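Local coordinates for protein geranylgeranyl pyrophosphate synthase (Corynebacterium glutamicum, PDB 3LK5) that probably joins allylic and isopentenyl diphosphates into longer prenyl diphosphates with the help of magnesium ions, at residues Gly190-Asp194 / Ser210-Lys215; Gly182-Val187 / Ala218-Arg223. One frame throughout, in Å; residues are numbered along the deposited sequence.

Contact 1. Residues Gly190-Asp194 / Ser210-Lys215; sequences GQLLD and SVNRFK
The ammonium group of K215 forms a salt bridge and hydrogen bond with the carboxylate of D194, NZ lying 3.1 Å from OD2. NZ meets this oxygen from above the carboxylate plane, 40° out of it. The lysine reaches that far because CG stands anti to the backbone N (chi1 -180°) and the chain stays extended to a bend at chi3. On its way it crosses Q191 at about a right angle, the CG atoms of Q191 and K215 3.9 Å apart. Q191 sends NE2 instead to D108 in a weak hydrogen bond.

Beside the charged pair the packing is mostly aliphatic. The two methyls of V211 are divided between neighbours: CG1 lies against the carboxylate oxygen OD1 of D194 at 3.7 Å, and CG2 is 3.7 Å from CG of L193. L193 also presses CD2 to within 3.5 Å of CB of S210. Where the backbones of the two segments come closest, G190 faces K215 with CA atoms 4.1 Å apart; glycine, having no side chain, allows this close approach to the K215 backbone. The axes lie 8.6 Å apart and run nearly antiparallel, at 153°. L150 and P46 of the second subunit pack on Q191 and L193, respectively.

D194 binds magnesium in this protein, as do D108 and D112, although the metal is absent from this chain. The side chain of K215 also comes within about 6 Å of that of D112. An aspartate offers oxygen ligands, and a lysine beside it would probably offset part of the negative charge of the aspartates.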
loop_
_atom_site.group_PDB
_atom_site.type_symbol
_atom_site.label_atom_id
_atom_site.label_comp_id
_atom_site.label_asym_id
_atom_site.label_seq_id
_atom_site.Cartn_x
_atom_site.Cartn_y
_atom_site.Cartn_z
ATOM N N GLY A 190 3.151 -8.247 11.692
ATOM C CA GLY A 190 2.482 -9.566 11.968
ATOM C C GLY A 190 2.409 -10.530 10.785
ATOM O O GLY A 190 2.737 -11.718 10.913
ATOM N N GLN A 191 2.001 -10.043 9.617
ATOM C CA GLN A 191 2.015 -10.874 8.406
ATOM C C GLN A 191 3.393 -11.349 7.958
ATOM O O GLN A 191 3.556 -12.507 7.490
ATOM C CB GLN A 191 1.321 -10.164 7.274
ATOM C CG GLN A 191 -0.055 -9.780 7.682
ATOM C CD GLN A 191 -1.057 -9.916 6.587
ATOM O OE1 GLN A 191 -2.266 -10.074 6.865
ATOM N NE2 GLN A 191 -0.608 -9.817 5.331
ATOM N N LEU A 192 4.380 -10.471 8.101
ATOM C CA LEU A 192 5.751 -10.863 7.785
ATOM C C LEU A 192 6.201 -12.011 8.694
ATOM O O LEU A 192 6.850 -12.958 8.232
ATOM C CB LEU A 192 6.730 -9.679 7.904
ATOM C CG LEU A 192 6.682 -8.739 6.697
ATOM C CD1 LEU A 192 7.324 -7.364 7.026
ATOM C CD2 LEU A 192 7.354 -9.419 5.501
ATOM N N LEU A 193 5.916 -11.899 9.990
ATOM C CA LEU A 193 6.290 -12.963 10.932
ATOM C C LEU A 193 5.590 -14.289 10.600
ATOM O O LEU A 193 6.199 -15.363 10.715
ATOM C CB LEU A 193 5.997 -12.545 12.377
ATOM C CG LEU A 193 6.351 -13.542 13.485
ATOM C CD1 LEU A 193 7.843 -13.968 13.394
ATOM C CD2 LEU A 193 6.084 -12.887 14.807
ATOM N N ASP A 194 4.329 -14.199 10.181
ATOM C CA ASP A 194 3.490 -15.361 9.813
ATOM C C ASP A 194 4.000 -16.096 8.560
ATOM O O ASP A 194 4.050 -17.346 8.520
ATOM C CB ASP A 194 2.056 -14.894 9.589
ATOM C CG ASP A 194 1.050 -16.013 9.675
ATOM O OD1 ASP A 194 1.199 -16.921 10.520
ATOM O OD2 ASP A 194 0.080 -15.975 8.905
ATOM N N SER A 210 3.037 -14.223 18.951
ATOM C CA SER A 210 3.386 -12.909 18.421
ATOM C C SER A 210 2.573 -12.563 17.202
ATOM O O SER A 210 2.091 -11.422 17.075
ATOM C CB SER A 210 4.885 -12.793 18.111
ATOM O OG SER A 210 5.631 -12.919 19.318
ATOM N N VAL A 211 2.422 -13.525 16.300
ATOM C CA VAL A 211 1.599 -13.309 15.131
ATOM C C VAL A 211 0.168 -12.921 15.570
ATOM O O VAL A 211 -0.420 -11.953 15.061
ATOM C CB VAL A 211 1.552 -14.543 14.241
ATOM C CG1 VAL A 211 0.524 -14.347 13.141
ATOM C CG2 VAL A 211 2.946 -14.856 13.645
ATOM N N ASN A 212 -0.392 -13.680 16.520
ATOM C CA ASN A 212 -1.750 -13.370 16.986
ATOM C C ASN A 212 -1.869 -11.945 17.593
ATOM O O ASN A 212 -2.854 -11.245 17.322
ATOM C CB ASN A 212 -2.242 -14.419 18.000
ATOM C CG ASN A 212 -2.482 -15.787 17.383
ATOM O OD1 ASN A 212 -2.612 -16.824 18.114
ATOM N ND2 ASN A 212 -2.573 -15.833 16.069
ATOM N N ARG A 213 -0.875 -11.537 18.380
ATOM C CA ARG A 213 -0.854 -10.229 19.050
ATOM C C ARG A 213 -0.905 -9.061 18.035
ATOM O O ARG A 213 -1.606 -8.050 18.269
ATOM C CB ARG A 213 0.427 -10.121 19.864
ATOM C CG ARG A 213 0.654 -8.818 20.551
ATOM C CD ARG A 213 1.958 -8.857 21.372
ATOM N NE ARG A 213 2.280 -7.492 21.801
ATOM C CZ ARG A 213 3.478 -7.058 22.203
ATOM N NH1 ARG A 213 4.540 -7.868 22.235
ATOM N NH2 ARG A 213 3.614 -5.782 22.549
ATOM N N PHE A 214 -0.153 -9.233 16.934
ATOM C CA PHE A 214 0.097 -8.125 15.969
ATOM C C PHE A 214 -0.760 -8.240 14.722
ATOM O O PHE A 214 -1.436 -7.278 14.364
ATOM C CB PHE A 214 1.600 -8.040 15.619
ATOM C CG PHE A 214 2.437 -7.561 16.765
ATOM C CD1 PHE A 214 2.326 -6.231 17.214
ATOM C CD2 PHE A 214 3.278 -8.441 17.453
ATOM C CE1 PHE A 214 3.101 -5.766 18.315
ATOM C CE2 PHE A 214 4.049 -8.008 18.512
ATOM C CZ PHE A 214 3.956 -6.678 18.967
ATOM N N LYS A 215 -0.785 -9.423 14.086
ATOM C CA LYS A 215 -1.566 -9.586 12.876
ATOM C C LYS A 215 -3.076 -9.578 13.158
ATOM O O LYS A 215 -3.853 -9.108 12.339
ATOM C CB LYS A 215 -1.164 -10.869 12.140
ATOM C CG LYS A 215 -1.931 -11.130 10.840
ATOM C CD LYS A 215 -1.520 -12.462 10.172
ATOM C CE LYS A 215 -2.747 -13.092 9.515
ATOM N NZ LYS A 215 -2.422 -14.169 8.533
#

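Contact 2. Residues Gly182-Val187 / Ala218-Arg223; sequences GMRTEV and AYTIAR
E186 and R223 form a two-pronged salt bridge between the nearly antiparallel helices. NE of R223 gives its hydrogen to OE1 of E186 at 2.9 Å, while NH2 of R223 reaches OE2 of E186 at 2.8 Å. Both bonds are nearly straight (170° and 174°), both use syn lone pairs, and the carboxylate and guanidinium are almost coplanar, 14° apart. Arginine suits the place because its side-on edge matches the spacing of two carboxylate oxygens. Its chain bends at chi2, which turns that edge to the glutamate, and NH1 is taken by H226. A218 brings its CB alongside the carboxylate, 3.3 Å from OE1 of E186.

The tightly packed part lies around Y219, in the buried interior. V187 lays CG2 over one face of the ring, 3.5 Å from the Y219 centroid, a CH-pi contact offset toward the rim. Selenomethionine M183 comes to the ring edge instead, its CG 4.0 Å from CD1 of Y219, and its CB packs 3.6 Å from CB of R223. The ring's OH goes on to Q101, and I100 also packs against Y219 and M183.

The other side is more open to solvent, G182 and R223 being partly exposed, and its apolar contact is slight, although the ion pair itself is tight. CA of G182 lies 4.0 Å from NE of R223, an approach that glycine allows by having no side chain. Aromatic and aliphatic packing thus fills the inner side, while at the more open side two directional bonds fix both the distance and the rotation of the paired charged groups.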
loop_
_atom_site.group_PDB
_atom_site.type_symbol
_atom_site.label_atom_id
_atom_site.label_comp_id
_atom_site.label_asym_id
_atom_site.label_seq_id
_atom_site.Cartn_x
_atom_site.Cartn_y
_atom_site.Cartn_z
ATOM N N GLY A 182 0.459 2.895 14.493
ATOM C CA GLY A 182 0.669 1.566 15.163
ATOM C C GLY A 182 0.009 0.448 14.368
ATOM O O GLY A 182 0.660 -0.533 13.996
HETATM N N MSE A 183 -1.274 0.611 14.037
HETATM C CA MSE A 183 -2.041 -0.430 13.408
HETATM C C MSE A 183 -1.424 -0.930 12.109
HETATM O O MSE A 183 -1.345 -2.138 11.881
HETATM C CB MSE A 183 -3.447 0.091 13.073
HETATM C CG MSE A 183 -4.276 -0.942 12.384
HETATM SE SE MSE A 183 -6.059 -0.129 12.045
HETATM C CE MSE A 183 -5.488 1.241 10.781
ATOM N N ARG A 184 -1.008 -0.015 11.238
ATOM C CA ARG A 184 -0.554 -0.414 9.882
ATOM C C ARG A 184 0.826 -1.064 9.945
ATOM O O ARG A 184 1.093 -2.032 9.238
ATOM C CB ARG A 184 -0.603 0.798 8.898
ATOM C CG ARG A 184 -2.088 1.055 8.507
ATOM C CD ARG A 184 -2.435 2.566 8.447
ATOM N NE ARG A 184 -1.577 3.312 7.500
ATOM C CZ ARG A 184 -0.525 4.068 7.833
ATOM N NH1 ARG A 184 -0.100 4.176 9.104
ATOM N NH2 ARG A 184 0.102 4.762 6.861
ATOM N N THR A 185 1.700 -0.574 10.808
ATOM C CA THR A 185 3.009 -1.239 10.935
ATOM C C THR A 185 2.811 -2.624 11.581
ATOM O O THR A 185 3.447 -3.613 11.180
ATOM C CB THR A 185 3.989 -0.359 11.699
ATOM O OG1 THR A 185 4.347 0.737 10.831
ATOM C CG2 THR A 185 5.289 -1.154 12.058
ATOM N N GLU A 186 1.939 -2.676 12.595
ATOM C CA GLU A 186 1.713 -3.940 13.333
ATOM C C GLU A 186 1.120 -5.037 12.458
ATOM O O GLU A 186 1.581 -6.191 12.499
ATOM C CB GLU A 186 0.859 -3.664 14.591
ATOM C CG GLU A 186 1.675 -2.976 15.697
ATOM C CD GLU A 186 0.849 -2.181 16.730
ATOM O OE1 GLU A 186 -0.402 -2.106 16.669
ATOM O OE2 GLU A 186 1.480 -1.522 17.580
ATOM N N VAL A 187 0.113 -4.715 11.639
ATOM C CA VAL A 187 -0.505 -5.766 10.823
ATOM C C VAL A 187 0.458 -6.303 9.740
ATOM O O VAL A 187 0.558 -7.521 9.516
ATOM C CB VAL A 187 -1.869 -5.357 10.198
ATOM C CG1 VAL A 187 -1.720 -4.242 9.099
ATOM C CG2 VAL A 187 -2.582 -6.617 9.583
ATOM N N ALA A 218 -3.980 -6.529 17.561
ATOM C CA ALA A 218 -3.691 -5.100 17.345
ATOM C C ALA A 218 -4.523 -4.597 16.178
ATOM O O ALA A 218 -5.220 -3.596 16.258
ATOM C CB ALA A 218 -2.174 -4.895 17.016
ATOM N N TYR A 219 -4.514 -5.374 15.113
ATOM C CA TYR A 219 -5.103 -4.955 13.860
ATOM C C TYR A 219 -6.635 -4.912 13.901
ATOM O O TYR A 219 -7.266 -4.006 13.360
ATOM C CB TYR A 219 -4.635 -5.947 12.786
ATOM C CG TYR A 219 -5.325 -5.772 11.468
ATOM C CD1 TYR A 219 -5.373 -4.500 10.854
ATOM C CD2 TYR A 219 -5.882 -6.864 10.803
ATOM C CE1 TYR A 219 -5.995 -4.332 9.634
ATOM C CE2 TYR A 219 -6.482 -6.731 9.568
ATOM C CZ TYR A 219 -6.530 -5.455 8.990
ATOM O OH TYR A 219 -7.152 -5.278 7.796
ATOM N N THR A 220 -7.236 -5.891 14.565
ATOM C CA THR A 220 -8.674 -6.118 14.385
ATOM C C THR A 220 -9.506 -5.461 15.463
ATOM O O THR A 220 -10.647 -5.042 15.203
ATOM C CB THR A 220 -8.960 -7.648 14.322
ATOM O OG1 THR A 220 -8.219 -8.200 13.223
ATOM C CG2 THR A 220 -10.485 -7.964 14.186
ATOM N N ILE A 221 -8.938 -5.371 16.663
ATOM C CA ILE A 221 -9.691 -4.879 17.785
ATOM C C ILE A 221 -9.038 -3.749 18.538
ATOM O O ILE A 221 -9.661 -2.689 18.731
ATOM C CB ILE A 221 -10.026 -6.054 18.823
ATOM C CG1 ILE A 221 -10.640 -7.235 18.073
ATOM C CG2 ILE A 221 -10.960 -5.481 19.952
ATOM C CD1 ILE A 221 -11.464 -8.263 19.022
ATOM N N ALA A 222 -7.802 -3.956 18.998
ATOM C CA ALA A 222 -7.200 -2.944 19.873
ATOM C C ALA A 222 -6.958 -1.608 19.180
ATOM O O ALA A 222 -7.337 -0.556 19.703
ATOM C CB ALA A 222 -5.878 -3.446 20.518
ATOM N N ARG A 223 -6.316 -1.633 18.022
ATOM C CA ARG A 223 -6.084 -0.358 17.358
ATOM C C ARG A 223 -7.365 0.308 16.794
ATOM O O ARG A 223 -7.450 1.525 16.853
ATOM C CB ARG A 223 -4.974 -0.414 16.283
ATOM C CG ARG A 223 -3.557 -0.753 16.810
ATOM C CD ARG A 223 -3.055 0.287 17.788
ATOM N NE ARG A 223 -1.629 0.038 18.107
ATOM C CZ ARG A 223 -0.971 0.660 19.082
ATOM N NH1 ARG A 223 -1.566 1.604 19.826
ATOM N NH2 ARG A 223 0.318 0.382 19.302
#

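Both contacts join the same two helices, 170-199 and 205-231, and contact 1 is nested inside the chain loop that contact 2 closes. Each is mostly buried, with centres 10 Å apart, and they touch where CB of F214 packs 3.6 Å from O of E186. Each couples an acid on the first helix to a base on the second, but the settings differ. In contact 1 a lysine meets a magnesium-binding aspartate through one oxygen, beside the metal site; in contact 2 an arginine holds a glutamate through both oxygens. Contact 2 adds aromatic packing, whereas contact 1 relies on valine and leucine. The second subunit borders both.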